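Local coordinates for putative NAD(P)H-flavin oxidoreductase (Streptococcus pyogenes serotype M1, PDB 2HAY), which binds FMN and, as a member of the nitroreductase family, probably uses NADH or NADPH to reduce its substrates, at residues B[66-69]-B[70-74]; B[179-183]-B[184-188]. All blocks are in the same frame, centred on the assembly; numbering follows the deposited sequence.

Contact 1: B[66-69]-B[70-74]. With FMN (flavin mononucleotide), chain I.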
loop_
_atom_site.group_PDB
_atom_site.type_symbol
_atom_site.label_atom_id
_atom_site.label_comp_id
_atom_site.label_asym_id
_atom_site.label_seq_id
_atom_site.Cartn_x
_atom_site.Cartn_y
_atom_site.Cartn_z
ATOM N N GLU B 66 -14.108 -17.324 -14.294
ATOM C CA GLU B 66 -13.818 -18.021 -15.551
ATOM C C GLU B 66 -13.600 -17.036 -16.717
ATOM O O GLU B 66 -12.683 -17.206 -17.524
ATOM C CB GLU B 66 -14.926 -19.053 -15.881
ATOM C CG GLU B 66 -14.972 -20.311 -14.951
ATOM C CD GLU B 66 -16.213 -21.222 -15.149
ATOM O OE1 GLU B 66 -16.912 -21.135 -16.189
ATOM O OE2 GLU B 66 -16.490 -22.056 -14.250
ATOM N N GLU B 67 -14.433 -16.001 -16.784
ATOM C CA GLU B 67 -14.295 -14.928 -17.769
ATOM C C GLU B 67 -13.041 -14.060 -17.607
ATOM O O GLU B 67 -12.464 -13.623 -18.596
ATOM C CB GLU B 67 -15.538 -14.052 -17.757
ATOM C CG GLU B 67 -15.745 -13.316 -19.030
ATOM C CD GLU B 67 -17.115 -12.641 -19.112
ATOM O OE1 GLU B 67 -17.982 -12.900 -18.236
ATOM O OE2 GLU B 67 -17.296 -11.850 -20.067
ATOM N N ILE B 68 -12.619 -13.815 -16.368
ATOM C CA ILE B 68 -11.416 -13.019 -16.095
ATOM C C ILE B 68 -10.155 -13.778 -16.523
ATOM O O ILE B 68 -9.220 -13.201 -17.073
ATOM C CB ILE B 68 -11.358 -12.582 -14.588
ATOM C CG1 ILE B 68 -12.330 -11.417 -14.339
ATOM C CG2 ILE B 68 -9.935 -12.218 -14.139
ATOM C CD1 ILE B 68 -12.564 -11.131 -12.849
ATOM N N LYS B 69 -10.180 -15.092 -16.317
ATOM C CA LYS B 69 -9.001 -15.966 -16.429
ATOM C C LYS B 69 -8.092 -15.850 -17.696
ATOM O O LYS B 69 -6.870 -15.792 -17.544
ATOM C CB LYS B 69 -9.429 -17.417 -16.176
ATOM C CG LYS B 69 -8.432 -18.271 -15.414
ATOM C CD LYS B 69 -9.002 -19.684 -15.187
ATOM C CE LYS B 69 -9.703 -19.812 -13.822
ATOM N NZ LYS B 69 -10.385 -21.149 -13.700
ATOM N N PRO B 70 -8.666 -15.830 -18.930
ATOM C CA PRO B 70 -7.811 -15.666 -20.122
ATOM C C PRO B 70 -7.020 -14.353 -20.193
ATOM O O PRO B 70 -6.078 -14.251 -20.984
ATOM C CB PRO B 70 -8.808 -15.686 -21.293
ATOM C CG PRO B 70 -10.014 -16.344 -20.775
ATOM C CD PRO B 70 -10.083 -15.984 -19.311
ATOM N N PHE B 71 -7.410 -13.352 -19.411
ATOM C CA PHE B 71 -6.725 -12.068 -19.478
ATOM C C PHE B 71 -5.926 -11.797 -18.233
ATOM O O PHE B 71 -5.459 -10.686 -18.042
ATOM C CB PHE B 71 -7.730 -10.941 -19.707
ATOM C CG PHE B 71 -8.720 -11.230 -20.808
ATOM C CD1 PHE B 71 -10.048 -11.495 -20.502
ATOM C CD2 PHE B 71 -8.312 -11.265 -22.131
ATOM C CE1 PHE B 71 -10.973 -11.762 -21.500
ATOM C CE2 PHE B 71 -9.224 -11.534 -23.159
ATOM C CZ PHE B 71 -10.560 -11.782 -22.842
ATOM N N ALA B 72 -5.778 -12.824 -17.400
ATOM C CA ALA B 72 -5.127 -12.700 -16.115
ATOM C C ALA B 72 -3.936 -13.661 -16.027
ATOM O O ALA B 72 -3.970 -14.610 -15.246
ATOM C CB ALA B 72 -6.134 -12.952 -15.006
ATOM N N TRP B 73 -2.892 -13.397 -16.818
ATOM C CA TRP B 73 -1.658 -14.194 -16.806
ATOM C C TRP B 73 -1.044 -14.459 -15.436
ATOM O O TRP B 73 -0.395 -15.476 -15.253
ATOM C CB TRP B 73 -0.585 -13.609 -17.742
ATOM C CG TRP B 73 -0.049 -12.243 -17.367
ATOM C CD1 TRP B 73 -0.454 -11.040 -17.877
ATOM C CD2 TRP B 73 1.008 -11.946 -16.435
ATOM N NE1 TRP B 73 0.262 -10.012 -17.307
ATOM C CE2 TRP B 73 1.171 -10.537 -16.424
ATOM C CE3 TRP B 73 1.822 -12.730 -15.601
ATOM C CZ2 TRP B 73 2.123 -9.888 -15.608
ATOM C CZ3 TRP B 73 2.773 -12.088 -14.778
ATOM C CH2 TRP B 73 2.914 -10.677 -14.794
ATOM N N GLY B 74 -1.236 -13.564 -14.473
ATOM C CA GLY B 74 -0.677 -13.782 -13.157
ATOM C C GLY B 74 -1.582 -14.450 -12.133
ATOM O O GLY B 74 -1.193 -14.598 -10.978
HETATM N N1 FMN I . 2.533 -13.115 -8.266
HETATM C C2 FMN I . 1.954 -13.760 -9.371
HETATM O O2 FMN I . 2.198 -14.966 -9.617
HETATM N N3 FMN I . 1.080 -13.050 -10.202
HETATM C C4 FMN I . 0.789 -11.704 -9.988
HETATM O O4 FMN I . 0.150 -11.026 -10.802
HETATM C C4A FMN I . 1.369 -11.047 -8.900
HETATM N N5 FMN I . 1.064 -9.702 -8.698
HETATM C C5A FMN I . 1.609 -9.013 -7.618
HETATM C C6 FMN I . 1.270 -7.672 -7.423
HETATM C C7 FMN I . 1.806 -6.970 -6.350
HETATM C C7M FMN I . 1.233 -5.616 -6.030
HETATM C C8 FMN I . 2.690 -7.612 -5.457
HETATM C C8M FMN I . 2.934 -7.020 -4.105
HETATM C C9 FMN I . 3.030 -8.962 -5.655
HETATM C C9A FMN I . 2.483 -9.678 -6.742
HETATM N N10 FMN I . 2.783 -11.047 -6.961
HETATM C C10 FMN I . 2.235 -11.747 -8.036
HETATM C "C1'" FMN I . 3.679 -11.788 -6.040
HETATM C "C2'" FMN I . 5.146 -11.397 -6.279
HETATM O "O2'" FMN I . 5.714 -12.152 -7.339
HETATM C "C3'" FMN I . 5.939 -11.640 -4.989
HETATM O "O3'" FMN I . 5.376 -10.899 -3.931
HETATM C "C4'" FMN I . 7.427 -11.320 -5.078
HETATM O "O4'" FMN I . 7.971 -12.084 -6.141
HETATM C "C5'" FMN I . 8.127 -11.618 -3.736
HETATM O "O5'" FMN I . 8.010 -12.984 -3.311
HETATM P P FMN I . 7.228 -13.442 -1.973
HETATM O O1P FMN I . 6.904 -14.905 -2.079
HETATM O O2P FMN I . 5.987 -12.610 -1.784
HETATM O O3P FMN I . 8.015 -13.242 -0.731
#
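The C-terminal end of helix 62-68 unwinds here into the loop that leads to the flavin, and two backbone hydrogen bonds make the turn. Phe71 N donates to Ile68 O at 3.0 Å, and Ala72 N donates to Lys69 O at 3.2 Å. Both bonds span three residues, the spacing of a 3-10 turn. In the second, the donor stands well above the carbonyl plane of Lys69. Pro70 has no N-H to give, and its CD sits 3.4 Å from Glu66 O, where a further helical bond would otherwise close. The proline also flanks the next side chain: its CB lies over the centre of one face of the Phe71 ring, 4.3 Å above the plane. With Phe71 CG anti to its own carbonyl carbon (chi1 -47°), the ring swings back along the helix until CD1 comes within 3.7 Å of Glu67 O. On the buried side, the CG2 branch of Ile68 meets Ala72 CB at 4.0 Å. The amine of Lys69 leaves the turn for a salt bridge with Glu80. Beyond Ala72, Trp73 reaches Asp130 of the second subunit through NE1. Gly74, an FMN-binding residue, has no side chain, and the backbone passes close to the cofactor here: its carbonyl O accepts a weak hydrogen bond of 2.9 Å from FMN N3, with an N-H...O angle of only 127°.

Contact 2: B[179-183]-B[184-188]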
loop_
_atom_site.group_PDB
_atom_site.type_symbol
_atom_site.label_atom_id
_atom_site.label_comp_id
_atom_site.label_asym_id
_atom_site.label_seq_id
_atom_site.Cartn_x
_atom_site.Cartn_y
_atom_site.Cartn_z
ATOM N N HIS B 179 -13.801 -4.080 -17.993
ATOM C CA HIS B 179 -14.969 -4.239 -18.819
ATOM C C HIS B 179 -15.796 -5.463 -18.478
ATOM O O HIS B 179 -17.020 -5.421 -18.614
ATOM C CB HIS B 179 -14.638 -4.102 -20.307
ATOM C CG HIS B 179 -14.372 -2.681 -20.696
ATOM N ND1 HIS B 179 -13.171 -2.055 -20.438
ATOM C CD2 HIS B 179 -15.168 -1.745 -21.265
ATOM C CE1 HIS B 179 -13.231 -0.802 -20.840
ATOM N NE2 HIS B 179 -14.425 -0.593 -21.360
ATOM N N ILE B 180 -15.151 -6.522 -17.996
ATOM C CA ILE B 180 -15.889 -7.714 -17.572
ATOM C C ILE B 180 -16.680 -7.380 -16.319
ATOM O O ILE B 180 -17.836 -7.757 -16.204
ATOM C CB ILE B 180 -14.949 -8.933 -17.349
ATOM C CG1 ILE B 180 -14.428 -9.456 -18.689
ATOM C CG2 ILE B 180 -15.639 -10.077 -16.559
ATOM C CD1 ILE B 180 -13.105 -10.227 -18.538
ATOM N N LEU B 181 -16.060 -6.633 -15.406
ATOM C CA LEU B 181 -16.683 -6.267 -14.139
ATOM C C LEU B 181 -17.839 -5.304 -14.324
ATOM O O LEU B 181 -18.876 -5.461 -13.691
ATOM C CB LEU B 181 -15.672 -5.671 -13.157
ATOM C CG LEU B 181 -14.546 -6.567 -12.640
ATOM C CD1 LEU B 181 -13.717 -5.811 -11.583
ATOM C CD2 LEU B 181 -15.100 -7.867 -12.105
ATOM N N ALA B 182 -17.657 -4.309 -15.183
ATOM C CA ALA B 182 -18.767 -3.407 -15.526
ATOM C C ALA B 182 -19.914 -4.157 -16.215
ATOM O O ALA B 182 -21.081 -3.925 -15.914
ATOM C CB ALA B 182 -18.283 -2.259 -16.378
ATOM N N LYS B 183 -19.567 -5.073 -17.117
ATOM C CA LYS B 183 -20.561 -5.838 -17.862
ATOM C C LYS B 183 -21.467 -6.604 -16.873
ATOM O O LYS B 183 -22.679 -6.675 -17.056
ATOM C CB LYS B 183 -19.853 -6.773 -18.847
ATOM C CG LYS B 183 -20.766 -7.712 -19.627
ATOM C CD LYS B 183 -20.239 -9.145 -19.591
ATOM C CE LYS B 183 -19.254 -9.438 -20.692
ATOM N NZ LYS B 183 -19.550 -10.795 -21.241
ATOM N N HIS B 184 -20.879 -7.107 -15.787
ATOM C CA HIS B 184 -21.662 -7.800 -14.768
ATOM C C HIS B 184 -22.222 -6.910 -13.643
ATOM O O HIS B 184 -22.753 -7.428 -12.668
ATOM C CB HIS B 184 -20.878 -8.991 -14.199
ATOM C CG HIS B 184 -20.737 -10.124 -15.164
ATOM N ND1 HIS B 184 -21.663 -11.138 -15.263
ATOM C CD2 HIS B 184 -19.783 -10.398 -16.083
ATOM C CE1 HIS B 184 -21.280 -11.993 -16.195
ATOM N NE2 HIS B 184 -20.145 -11.562 -16.715
ATOM N N ASN B 185 -22.120 -5.590 -13.792
ATOM C CA ASN B 185 -22.576 -4.644 -12.760
ATOM C C ASN B 185 -21.840 -4.811 -11.434
ATOM O O ASN B 185 -22.427 -4.609 -10.370
ATOM C CB ASN B 185 -24.096 -4.761 -12.507
ATOM C CG ASN B 185 -24.944 -4.154 -13.626
ATOM O OD1 ASN B 185 -24.504 -3.266 -14.367
ATOM N ND2 ASN B 185 -26.186 -4.609 -13.723
ATOM N N VAL B 186 -20.571 -5.215 -11.494
ATOM C CA VAL B 186 -19.770 -5.376 -10.283
ATOM C C VAL B 186 -19.200 -3.999 -9.897
ATOM O O VAL B 186 -19.108 -3.646 -8.713
ATOM C CB VAL B 186 -18.670 -6.467 -10.446
ATOM C CG1 VAL B 186 -17.800 -6.586 -9.180
ATOM C CG2 VAL B 186 -19.304 -7.824 -10.737
ATOM N N ILE B 187 -18.849 -3.218 -10.914
ATOM C CA ILE B 187 -18.359 -1.867 -10.715
ATOM C C ILE B 187 -19.111 -0.912 -11.624
ATOM O O ILE B 187 -19.731 -1.327 -12.611
ATOM C CB ILE B 187 -16.831 -1.746 -10.965
ATOM C CG1 ILE B 187 -16.466 -2.015 -12.427
ATOM C CG2 ILE B 187 -16.023 -2.624 -9.992
ATOM C CD1 ILE B 187 -15.033 -1.679 -12.761
ATOM N N ASP B 188 -19.104 0.370 -11.262
ATOM C CA ASP B 188 -19.508 1.415 -12.207
ATOM C C ASP B 188 -18.227 2.011 -12.813
ATOM O O ASP B 188 -17.567 2.817 -12.177
ATOM C CB ASP B 188 -20.347 2.491 -11.515
ATOM C CG ASP B 188 -20.723 3.639 -12.453
ATOM O OD1 ASP B 188 -20.408 3.589 -13.662
ATOM O OD2 ASP B 188 -21.347 4.608 -11.980
HETATM O O HOH W 1 -21.749 -1.272 -14.550
#
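Ala182 O is approached by two donors at the end of helix 174-183: Asn185 N donates to it at 2.9 Å, from well above the carbonyl plane, and water 1 lies 3.1 Å from it. The same water is 2.8 Å from Ile187 O and is placed to donate to either oxygen, though it has more acceptors around it than protons, so it can bridge the last turn of the helix to the chain leaving it. The bond from Asn185 is one half of a Schellman motif. The other half, spanning five residues, runs from Val186 N to Leu181 O, 2.8 Å and fairly straight at 158°. Asn185, with phi 61°, is the C-prime residue whose positive phi reverses the chain. One residue earlier, His184 N still makes a helical bond to Ile180 O.

Beside this backbone cap the apolar side chains close up. Leu181 and Val186 meet at an oblique angle, CB to CB. Ile187 CG1 is held between its own backbone N and carbonyl carbon (chi1 65°), which brings it to 3.8 Å from Leu181 CB. Leu181 continues inward to Leu87 and Ile194 of the sheet, while Val186 packs on Val223 of the second subunit.

On another flank of the helix Lys183 and His184 run alongside each other, Lys183 CD lying 3.8 Å from both CD2 and NE2 of the imidazole. Ile180 O approaches that ring at its edge, in plane, 3.3 Å from CD2. Both polar ends go to Glu67, by a salt bridge from Lys183 NZ and a hydrogen bond from His184 NE2. This shared carboxylate would offset the positive charge of the lysine and probably favour a proton on NE2.

How the contacts relate
Contact 1 comes first along the chain and contact 2 more than a hundred residues later, yet their centres are about 15 Å apart, on the same side of the chain's centre. Each is the end of a helix, 62-68 in one case and 174-183 in the other, and the two ends are joined directly. Besides the carboxylate of Glu67, which links them, Ile180 CD1 packs 3.5 Å from Glu67 O and 3.8 Å from Phe71 CD1. From this shared base the two segments diverge: 70-74 runs to the flavin, whereas 184-188 heads for strand 192-201 of the antiparallel sheet. The pairing thus ties the loop that carries FMN-binding Gly74 to the helix end that leads into that strand.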